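Local coordinates for protein unsaturated glucuronyl hydrolase (PDB 2ZZR) that hydrolyses unsaturated chondroitin, hyaluronan and heparin disaccharides, releasing the unsaturated uronic acid from the non-reducing end, at residues A[9-14]-A[277-282]; A[15-20]-A[328-333]; A[309-314]-A[337-342]. All blocks are in the same frame, centred on the assembly; numbering follows the deposited sequence. Where two conformers were deposited one is given.

All three contacts lie in one sector of the α6/α6 barrel, and they grade from its surface to its core. Contact 3, fully buried, packs the consecutive helices 304-318 and 328-346 with apolar side chains alone. Contact 2 uses the beginning of the same helix 328-346, where the short helix 15-18 lies against it; here F17 and L18 pack on E329 and T330, while the partly exposed Y333 lies against backbone carbonyls. Contact 1, the polar one, ties the loop 9-14 to the end of helix 265-280 with hydrogen bonds and a salt bridge. This end and the turn after it link them: F278 and L279 touch M338, and the carbonyl oxygens of L279 and L282 accept hydrogen bonds from R16.

Contact 1 (A[9-14]-A[277-282]); sequences ESIENP and YFLNRL
E9 lies beside Y277 and E12 beside N280, their CA atoms 6.4 and 6.1 Å apart, as the loop 9-14, extended from E9 to E12, passes the C-terminal end of helix 265-280 in the α6/α6 barrel. The side-chain amide of N280 bridges two backbone groups on either side of I11. Its ND2 donates to S10 O and its OD1 accepts E12 N, each at 2.9 Å. Asparagine suits the place because its amide offers both a donor and an acceptor; water 1 joins OD1 to E12 O. The second N-H of ND2 goes to the anti side of E9 OE1. The E12 carboxylate stacks on the N280 amide. Extended beyond CG (chi2 180°), E9 carries its carboxylate to R281, where a bidentate, end-on salt bridge forms with nearly coplanar groups: NH1 meets OE1 at 2.9 Å and NH2 meets OE2 at 3.0 Å, both on syn lone pairs. OE1 thus has two donors. I11 packs its CD1 on CD1 of L279, both side chains buried beside the polar network. The guanidinium lies over one face of the Y277 ring, R281 CZ 3.3 Å above its plane and offset toward the rim, while R281 NH1 donates to Y277 O.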
loop_
_atom_site.group_PDB
_atom_site.type_symbol
_atom_site.label_atom_id
_atom_site.label_comp_id
_atom_site.label_asym_id
_atom_site.label_seq_id
_atom_site.Cartn_x
_atom_site.Cartn_y
_atom_site.Cartn_z
ATOM N N GLU A 9 2.118 1.467 -22.431
ATOM C CA GLU A 9 1.967 0.198 -23.131
ATOM C C GLU A 9 0.495 -0.121 -23.305
ATOM O O GLU A 9 -0.301 0.103 -22.396
ATOM C CB GLU A 9 2.629 -0.938 -22.342
ATOM C CG GLU A 9 4.133 -0.768 -22.152
ATOM C CD GLU A 9 4.796 -1.897 -21.365
ATOM O OE1 GLU A 9 4.096 -2.795 -20.846
ATOM O OE2 GLU A 9 6.046 -1.878 -21.281
ATOM N N SER A 10 0.118 -0.650 -24.463
ATOM C CA SER A 10 -1.230 -1.194 -24.580
ATOM C C SER A 10 -1.321 -2.435 -23.683
ATOM O O SER A 10 -0.316 -3.131 -23.466
ATOM C CB SER A 10 -1.571 -1.540 -26.028
ATOM O OG SER A 10 -0.782 -2.621 -26.473
ATOM N N ILE A 11 -2.504 -2.688 -23.132
ATOM C CA ILE A 11 -2.724 -3.922 -22.385
ATOM C C ILE A 11 -2.713 -5.069 -23.384
ATOM O O ILE A 11 -3.657 -5.265 -24.157
ATOM C CB ILE A 11 -4.020 -3.909 -21.565
ATOM C CG1 ILE A 11 -3.993 -2.742 -20.571
ATOM C CG2 ILE A 11 -4.204 -5.258 -20.856
ATOM C CD1 ILE A 11 -5.345 -2.445 -19.907
ATOM N N GLU A 12 -1.607 -5.802 -23.367
ATOM C CA GLU A 12 -1.344 -6.818 -24.371
ATOM C C GLU A 12 -2.272 -8.009 -24.146
ATOM O O GLU A 12 -2.513 -8.411 -23.008
ATOM C CB GLU A 12 0.158 -7.178 -24.371
ATOM C CG GLU A 12 1.058 -5.973 -24.788
ATOM C CD GLU A 12 2.567 -6.172 -24.552
ATOM O OE1 GLU A 12 3.345 -5.251 -24.924
ATOM O OE2 GLU A 12 2.974 -7.225 -23.997
ATOM N N ASN A 13 -2.850 -8.521 -25.232
ATOM C CA ASN A 13 -3.780 -9.652 -25.172
ATOM C C ASN A 13 -4.879 -9.490 -24.090
ATOM O O ASN A 13 -4.980 -10.314 -23.185
ATOM C CB ASN A 13 -2.973 -10.954 -24.985
ATOM C CG ASN A 13 -3.836 -12.205 -24.985
ATOM O OD1 ASN A 13 -4.876 -12.275 -25.646
ATOM N ND2 ASN A 13 -3.396 -13.211 -24.236
ATOM N N PRO A 14 -5.712 -8.426 -24.188
ATOM C CA PRO A 14 -6.683 -8.086 -23.127
ATOM C C PRO A 14 -7.769 -9.127 -22.829
ATOM O O PRO A 14 -8.403 -9.063 -21.771
ATOM C CB PRO A 14 -7.332 -6.798 -23.648
ATOM C CG PRO A 14 -7.149 -6.856 -25.122
ATOM C CD PRO A 14 -5.802 -7.478 -25.313
ATOM N N TYR A 277 1.907 -1.530 -17.495
ATOM C CA TYR A 277 3.227 -2.141 -17.328
ATOM C C TYR A 277 3.131 -3.371 -16.421
ATOM O O TYR A 277 3.658 -4.442 -16.741
ATOM C CB TYR A 277 4.187 -1.108 -16.751
ATOM C CG TYR A 277 5.604 -1.596 -16.575
ATOM C CD1 TYR A 277 6.570 -1.348 -17.553
ATOM C CD2 TYR A 277 5.983 -2.287 -15.423
ATOM C CE1 TYR A 277 7.887 -1.793 -17.388
ATOM C CE2 TYR A 277 7.293 -2.735 -15.250
ATOM C CZ TYR A 277 8.232 -2.489 -16.236
ATOM O OH TYR A 277 9.528 -2.930 -16.063
ATOM N N PHE A 278 2.435 -3.204 -15.297
ATOM C CA PHE A 278 2.238 -4.258 -14.311
ATOM C C PHE A 278 1.429 -5.396 -14.923
ATOM O O PHE A 278 1.857 -6.551 -14.890
ATOM C CB PHE A 278 1.541 -3.659 -13.077
ATOM C CG PHE A 278 1.480 -4.573 -11.876
ATOM C CD1 PHE A 278 2.525 -4.609 -10.953
ATOM C CD2 PHE A 278 0.348 -5.346 -11.633
ATOM C CE1 PHE A 278 2.461 -5.436 -9.822
ATOM C CE2 PHE A 278 0.274 -6.176 -10.502
ATOM C CZ PHE A 278 1.332 -6.215 -9.597
ATOM N N LEU A 279 0.282 -5.063 -15.523
ATOM C CA LEU A 279 -0.601 -6.074 -16.101
ATOM C C LEU A 279 0.121 -6.922 -17.143
ATOM O O LEU A 279 -0.049 -8.139 -17.172
ATOM C CB LEU A 279 -1.845 -5.431 -16.719
ATOM C CG LEU A 279 -2.806 -4.734 -15.745
ATOM C CD1 LEU A 279 -3.953 -4.089 -16.527
ATOM C CD2 LEU A 279 -3.332 -5.690 -14.671
ATOM N N ASN A 280 0.933 -6.268 -17.976
ATOM C CA ASN A 280 1.649 -6.943 -19.065
ATOM C C ASN A 280 2.714 -7.922 -18.583
ATOM O O ASN A 280 3.161 -8.792 -19.343
ATOM C CB ASN A 280 2.266 -5.916 -20.015
ATOM C CG ASN A 280 1.234 -5.269 -20.917
ATOM O OD1 ASN A 280 0.126 -5.775 -21.067
ATOM N ND2 ASN A 280 1.597 -4.151 -21.527
ATOM N N ARG A 281 3.108 -7.782 -17.321
ATOM C CA ARG A 281 4.149 -8.629 -16.751
ATOM C C ARG A 281 3.634 -9.635 -15.720
ATOM O O ARG A 281 4.418 -10.309 -15.048
ATOM C CB ARG A 281 5.287 -7.766 -16.211
ATOM C CG ARG A 281 6.098 -7.134 -17.334
ATOM C CD ARG A 281 6.854 -5.894 -16.900
ATOM N NE ARG A 281 7.528 -5.261 -18.041
ATOM C CZ ARG A 281 6.924 -4.511 -18.965
ATOM N NH1 ARG A 281 5.615 -4.275 -18.902
ATOM N NH2 ARG A 281 7.636 -3.981 -19.956
ATOM N N LEU A 282 2.308 -9.745 -15.624
ATOM C CA LEU A 282 1.662 -10.773 -14.806
ATOM C C LEU A 282 1.729 -12.139 -15.486
ATOM O O LEU A 282 1.601 -12.224 -16.711
ATOM C CB LEU A 282 0.193 -10.417 -14.535
ATOM C CG LEU A 282 -0.097 -9.206 -13.643
ATOM C CD1 LEU A 282 -1.597 -9.007 -13.531
ATOM C CD2 LEU A 282 0.529 -9.350 -12.259
HETATM O O HOH W 1 -1.614 -8.116 -20.485
#

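Contact 2 (A[15-20]-A[328-333]); sequences KRFLNS and KETYKY. With SO4 (sulfate ion), chain D.
The short helix 15-18 rests on the N-terminal half of helix 328-346, with F17, L18 and S20 facing E329, T330 and Y333. The chains come nearest at F17 and Y333, whose CA atoms are 5.4 Å apart. Y333 is wedged against the end of the short helix: its CB sits 3.4 Å from F17 O, and farther out its ring edge meets S20 O in plane, CE2 to O 3.3 Å. An aromatic residue fits here because its weakly positive C-H edge can face the carbonyl oxygen of S20. The CB of L18 points away from helix 328-346, but the end of its side chain comes back: CD2 lies 3.7 Å from E329 CG, the side chains crossing at about a right angle. T330 meets both residues, its OG1 in van der Waals contact with L18 CD1 and its CG2 4.1 Å from F17 CD2. S20 OG is hydrogen-bonded to T337 OG1, one turn beyond Y333. R16 leans the other way: NE and NH2 both bond O2 of a sulfate, each at 2.8 Å, an ion probably from the crystallisation liquor and also held by K286 NZ. NH1 and NH2 donate to L279 O and L282 O respectively, and CG lies over one face of the F17 ring, toward the rim. This is an N-terminal segment packed on the outside of the α6/α6 barrel of a six-hairpin glycosidase.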
loop_
_atom_site.group_PDB
_atom_site.type_symbol
_atom_site.label_atom_id
_atom_site.label_comp_id
_atom_site.label_asym_id
_atom_site.label_seq_id
_atom_site.Cartn_x
_atom_site.Cartn_y
_atom_site.Cartn_z
ATOM N N LYS A 15 -7.991 -10.073 -23.743
ATOM C CA LYS A 15 -8.953 -11.153 -23.503
ATOM C C LYS A 15 -8.580 -12.004 -22.284
ATOM O O LYS A 15 -9.448 -12.609 -21.659
ATOM C CB LYS A 15 -9.115 -12.040 -24.744
ATOM C CG LYS A 15 -9.758 -11.339 -25.936
ATOM C CD LYS A 15 -9.797 -12.260 -27.159
ATOM C CE LYS A 15 -10.140 -11.495 -28.435
ATOM N NZ LYS A 15 -11.578 -11.099 -28.487
ATOM N N ARG A 16 -7.290 -12.026 -21.949
ATOM C CA ARG A 16 -6.791 -12.720 -20.755
ATOM C C ARG A 16 -7.488 -12.225 -19.484
ATOM O O ARG A 16 -7.598 -12.958 -18.503
ATOM C CB ARG A 16 -5.261 -12.588 -20.638
ATOM C CG ARG A 16 -4.730 -11.208 -20.248
ATOM C CD ARG A 16 -3.226 -11.063 -20.516
ATOM N NE ARG A 16 -2.437 -11.929 -19.640
ATOM C CZ ARG A 16 -1.502 -11.512 -18.787
ATOM N NH1 ARG A 16 -1.184 -10.226 -18.697
ATOM N NH2 ARG A 16 -0.866 -12.399 -18.029
ATOM N N PHE A 17 -7.969 -10.980 -19.529
ATOM C CA PHE A 17 -8.742 -10.391 -18.434
ATOM C C PHE A 17 -10.242 -10.373 -18.749
ATOM O O PHE A 17 -11.062 -10.790 -17.933
ATOM C CB PHE A 17 -8.247 -8.967 -18.132
ATOM C CG PHE A 17 -6.770 -8.877 -17.829
ATOM C CD1 PHE A 17 -6.235 -9.485 -16.693
ATOM C CD2 PHE A 17 -5.918 -8.160 -18.663
ATOM C CE1 PHE A 17 -4.879 -9.392 -16.405
ATOM C CE2 PHE A 17 -4.554 -8.059 -18.382
ATOM C CZ PHE A 17 -4.031 -8.681 -17.252
ATOM N N LEU A 18 -10.586 -9.897 -19.945
ATOM C CA LEU A 18 -11.985 -9.700 -20.339
ATOM C C LEU A 18 -12.834 -10.978 -20.378
ATOM O O LEU A 18 -14.041 -10.925 -20.151
ATOM C CB LEU A 18 -12.060 -8.958 -21.679
ATOM C CG LEU A 18 -11.653 -7.479 -21.703
ATOM C CD1 LEU A 18 -11.490 -6.999 -23.128
ATOM C CD2 LEU A 18 -12.655 -6.600 -20.957
ATOM N N ASN A 19 -12.197 -12.118 -20.646
ATOM C CA ASN A 19 -12.889 -13.412 -20.691
ATOM C C ASN A 19 -13.198 -14.024 -19.323
ATOM O O ASN A 19 -13.794 -15.103 -19.243
ATOM C CB ASN A 19 -12.086 -14.429 -21.517
ATOM C CG ASN A 19 -12.133 -14.153 -23.010
ATOM O OD1 ASN A 19 -12.797 -13.223 -23.473
ATOM N ND2 ASN A 19 -11.421 -14.972 -23.778
ATOM N N SER A 20 -12.795 -13.345 -18.251
ATOM C CA SER A 20 -12.969 -13.866 -16.894
ATOM C C SER A 20 -14.363 -13.664 -16.315
ATOM O O SER A 20 -15.116 -12.790 -16.754
ATOM C CB SER A 20 -11.950 -13.232 -15.953
ATOM O OG SER A 20 -10.632 -13.590 -16.326
ATOM N N LYS A 328 -11.085 0.943 -19.597
ATOM C CA LYS A 328 -11.786 0.905 -18.310
ATOM C C LYS A 328 -12.367 -0.470 -18.009
ATOM O O LYS A 328 -12.172 -1.003 -16.917
ATOM C CB LYS A 328 -12.880 1.975 -18.217
ATOM C CG LYS A 328 -13.495 2.041 -16.824
ATOM C CD LYS A 328 -14.470 3.192 -16.656
ATOM C CE LYS A 328 -14.910 3.291 -15.197
ATOM N NZ LYS A 328 -15.763 4.506 -14.950
ATOM N N GLU A 329 -13.073 -1.048 -18.978
ATOM C CA GLU A 329 -13.644 -2.369 -18.779
ATOM C C GLU A 329 -12.558 -3.436 -18.575
ATOM O O GLU A 329 -12.705 -4.328 -17.728
ATOM C CB GLU A 329 -14.565 -2.746 -19.937
ATOM C CG GLU A 329 -15.140 -4.128 -19.764
ATOM C CD GLU A 329 -16.392 -4.342 -20.558
ATOM O OE1 GLU A 329 -16.280 -4.535 -21.789
ATOM O OE2 GLU A 329 -17.482 -4.338 -19.941
ATOM N N THR A 330 -11.473 -3.335 -19.340
ATOM C CA THR A 330 -10.322 -4.228 -19.142
ATOM C C THR A 330 -9.793 -4.155 -17.703
ATOM O O THR A 330 -9.557 -5.195 -17.084
ATOM C CB THR A 330 -9.203 -3.948 -20.159
ATOM O OG1 THR A 330 -9.740 -4.031 -21.482
ATOM C CG2 THR A 330 -8.073 -4.978 -20.025
ATOM N N TYR A 331 -9.626 -2.941 -17.172
ATOM C CA TYR A 331 -9.176 -2.770 -15.783
ATOM C C TYR A 331 -10.130 -3.417 -14.787
ATOM O O TYR A 331 -9.690 -4.074 -13.843
ATOM C CB TYR A 331 -8.983 -1.293 -15.421
ATOM C CG TYR A 331 -7.823 -0.584 -16.095
ATOM C CD1 TYR A 331 -8.007 0.669 -16.678
ATOM C CD2 TYR A 331 -6.540 -1.147 -16.130
ATOM C CE1 TYR A 331 -6.951 1.354 -17.286
ATOM C CE2 TYR A 331 -5.470 -0.467 -16.743
ATOM C CZ TYR A 331 -5.688 0.776 -17.318
ATOM O OH TYR A 331 -4.659 1.458 -17.929
ATOM N N LYS A 332 -11.433 -3.239 -14.995
ATOM C CA LYS A 332 -12.426 -3.851 -14.113
ATOM C C LYS A 332 -12.267 -5.370 -14.093
ATOM O O LYS A 332 -12.235 -5.994 -13.031
ATOM C CB LYS A 332 -13.852 -3.475 -14.535
ATOM C CG LYS A 332 -14.945 -4.091 -13.665
ATOM C CD LYS A 332 -16.245 -4.236 -14.454
ATOM C CE LYS A 332 -17.298 -4.998 -13.658
ATOM N NZ LYS A 332 -17.902 -4.156 -12.594
ATOM N N TYR A 333 -12.165 -5.959 -15.277
ATOM C CA TYR A 333 -12.025 -7.398 -15.375
ATOM C C TYR A 333 -10.670 -7.860 -14.861
ATOM O O TYR A 333 -10.584 -8.908 -14.230
ATOM C CB TYR A 333 -12.318 -7.882 -16.797
ATOM C CG TYR A 333 -13.799 -8.073 -17.014
ATOM C CD1 TYR A 333 -14.633 -6.981 -17.289
ATOM C CD2 TYR A 333 -14.377 -9.335 -16.897
ATOM C CE1 TYR A 333 -16.004 -7.151 -17.466
ATOM C CE2 TYR A 333 -15.747 -9.516 -17.071
ATOM C CZ TYR A 333 -16.553 -8.421 -17.353
ATOM O OH TYR A 333 -17.904 -8.602 -17.523
HETATM S S SO4 D . -2.372 -15.553 -19.979
HETATM O O1 SO4 D . -2.572 -14.822 -21.230
HETATM O O2 SO4 D . -2.344 -14.627 -18.851
HETATM O O3 SO4 D . -3.466 -16.502 -19.786
HETATM O O4 SO4 D . -1.096 -16.260 -20.033
#

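Contact 3 (A[309-314]-A[337-342]); sequences TAVCGI and TMLRSL
I314 N bonds A310 O at 2.9 Å, an ordinary helical bond that sets these two residues one turn apart on helix 304-318, and both of their side chains meet M338 of helix 328-346. Between the two helices themselves the contact is wholly apolar. The short segments run roughly antiparallel, at 146°, with axes 9.9 Å apart at closest approach, as expected of consecutive helices joined as a helical hairpin in the α6/α6 barrel. V311 stands at the middle, its CA 6.8 Å from that of L339. Its two methyls divide the work: CG2, anti to the carbonyl carbon, lies against M338 CB at 3.7 Å, while CG1, anti to the backbone N (chi1 166°), faces L339 CB at 4.3 Å. A β-branched valine suits this place, since it presents two methyls close to its own backbone. M338 slides past V311 in the opposite direction and reaches farther. Its chain bends at the last torsion (chi3 79°), which carries CE to A310 CB at 4.1 Å; the small alanine accepts this methyl close to the helix surface. I314 crosses the methionine at about a right angle, its CD1 4.1 Å from M338 SD, so the thioether touches both residues; a methionine, long and unbranched, suits this reach. Around this core, F278 and L279 of helix 265-280 touch M338, F278 also meeting A310. Helix 376-390 closes another side, with A385 on V311 and F389 on L339, and T309 packs on helix 245-262 at A249 and the probable substrate-binding W250.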
loop_
_atom_site.group_PDB
_atom_site.type_symbol
_atom_site.label_atom_id
_atom_site.label_comp_id
_atom_site.label_asym_id
_atom_site.label_seq_id
_atom_site.Cartn_x
_atom_site.Cartn_y
_atom_site.Cartn_z
ATOM N N THR A 309 -2.127 -5.025 -3.400
ATOM C CA THR A 309 -1.994 -3.562 -3.445
ATOM C C THR A 309 -2.460 -2.994 -4.795
ATOM O O THR A 309 -3.188 -1.990 -4.838
ATOM C CB THR A 309 -0.532 -3.152 -3.128
ATOM O OG1 THR A 309 -0.166 -3.717 -1.861
ATOM C CG2 THR A 309 -0.375 -1.638 -3.044
ATOM N N ALA A 310 -2.069 -3.651 -5.886
ATOM C CA ALA A 310 -2.492 -3.238 -7.230
ATOM C C ALA A 310 -4.009 -3.342 -7.423
ATOM O O ALA A 310 -4.618 -2.491 -8.084
ATOM C CB ALA A 310 -1.755 -4.040 -8.306
ATOM N N VAL A 311 -4.616 -4.380 -6.848
ATOM C CA VAL A 311 -6.073 -4.525 -6.917
ATOM C C VAL A 311 -6.753 -3.308 -6.278
ATOM O O VAL A 311 -7.661 -2.722 -6.878
ATOM C CB VAL A 311 -6.575 -5.857 -6.300
ATOM C CG1 VAL A 311 -8.099 -5.812 -6.088
ATOM C CG2 VAL A 311 -6.209 -7.039 -7.205
ATOM N N CYS A 312 -6.313 -2.925 -5.079
ATOM C CA CYS A 312 -6.860 -1.737 -4.397
ATOM C C CYS A 312 -6.709 -0.482 -5.253
ATOM O O CYS A 312 -7.650 0.321 -5.360
ATOM C CB CYS A 312 -6.201 -1.530 -3.029
ATOM S SG CYS A 312 -6.552 -2.856 -1.860
ATOM N N GLY A 313 -5.533 -0.332 -5.869
ATOM C CA GLY A 313 -5.240 0.825 -6.726
ATOM C C GLY A 313 -6.139 0.900 -7.949
ATOM O O GLY A 313 -6.647 1.970 -8.293
ATOM N N ILE A 314 -6.329 -0.232 -8.609
ATOM C CA ILE A 314 -7.190 -0.293 -9.790
ATOM C C ILE A 314 -8.638 0.016 -9.376
ATOM O O ILE A 314 -9.324 0.816 -10.023
ATOM C CB ILE A 314 -7.084 -1.670 -10.503
ATOM C CG1 ILE A 314 -5.672 -1.866 -11.084
ATOM C CG2 ILE A 314 -8.134 -1.790 -11.619
ATOM C CD1 ILE A 314 -5.397 -3.291 -11.545
ATOM N N THR A 337 -10.039 -10.669 -11.918
ATOM C CA THR A 337 -9.232 -11.862 -12.182
ATOM C C THR A 337 -8.117 -12.010 -11.146
ATOM O O THR A 337 -7.885 -13.106 -10.623
ATOM C CB THR A 337 -8.607 -11.832 -13.594
ATOM O OG1 THR A 337 -9.595 -11.431 -14.551
ATOM C CG2 THR A 337 -8.075 -13.208 -13.975
ATOM N N MET A 338 -7.440 -10.899 -10.858
ATOM C CA MET A 338 -6.339 -10.864 -9.900
ATOM C C MET A 338 -6.829 -11.210 -8.496
ATOM O O MET A 338 -6.239 -12.051 -7.814
ATOM C CB MET A 338 -5.667 -9.489 -9.927
ATOM C CG MET A 338 -5.011 -9.147 -11.276
ATOM S SD MET A 338 -4.781 -7.367 -11.516
ATOM C CE MET A 338 -3.319 -7.119 -10.521
ATOM N N LEU A 339 -7.923 -10.577 -8.074
ATOM C CA LEU A 339 -8.485 -10.854 -6.760
ATOM C C LEU A 339 -9.009 -12.291 -6.668
ATOM O O LEU A 339 -8.841 -12.946 -5.633
ATOM C CB LEU A 339 -9.573 -9.837 -6.396
ATOM C CG LEU A 339 -10.136 -9.867 -4.965
ATOM C CD1 LEU A 339 -9.047 -9.827 -3.873
ATOM C CD2 LEU A 339 -11.128 -8.732 -4.769
ATOM N N ARG A 340 -9.636 -12.774 -7.741
ATOM C CA ARG A 340 -10.101 -14.167 -7.784
ATOM C C ARG A 340 -8.943 -15.131 -7.523
ATOM O O ARG A 340 -9.065 -16.039 -6.701
ATOM C CB ARG A 340 -10.768 -14.510 -9.118
ATOM C CG ARG A 340 -11.228 -15.973 -9.185
ATOM C CD ARG A 340 -11.905 -16.331 -10.498
ATOM N NE ARG A 340 -13.197 -15.665 -10.673
ATOM C CZ ARG A 340 -14.314 -15.982 -10.019
ATOM N NH1 ARG A 340 -14.322 -16.959 -9.120
ATOM N NH2 ARG A 340 -15.434 -15.313 -10.261
ATOM N N SER A 341 -7.826 -14.920 -8.218
ATOM C CA SER A 341 -6.639 -15.752 -8.024
ATOM C C SER A 341 -6.119 -15.692 -6.589
ATOM O O SER A 341 -5.760 -16.722 -6.015
ATOM C CB SER A 341 -5.535 -15.378 -9.005
ATOM O OG SER A 341 -5.833 -15.870 -10.297
ATOM N N LEU A 342 -6.094 -14.495 -5.999
ATOM C CA LEU A 342 -5.675 -14.373 -4.606
ATOM C C LEU A 342 -6.574 -15.207 -3.688
ATOM O O LEU A 342 -6.083 -15.981 -2.862
ATOM C CB LEU A 342 -5.630 -12.907 -4.160
ATOM C CG LEU A 342 -4.564 -12.017 -4.806
ATOM C CD1 LEU A 342 -4.666 -10.609 -4.252
ATOM C CD2 LEU A 342 -3.143 -12.566 -4.604
#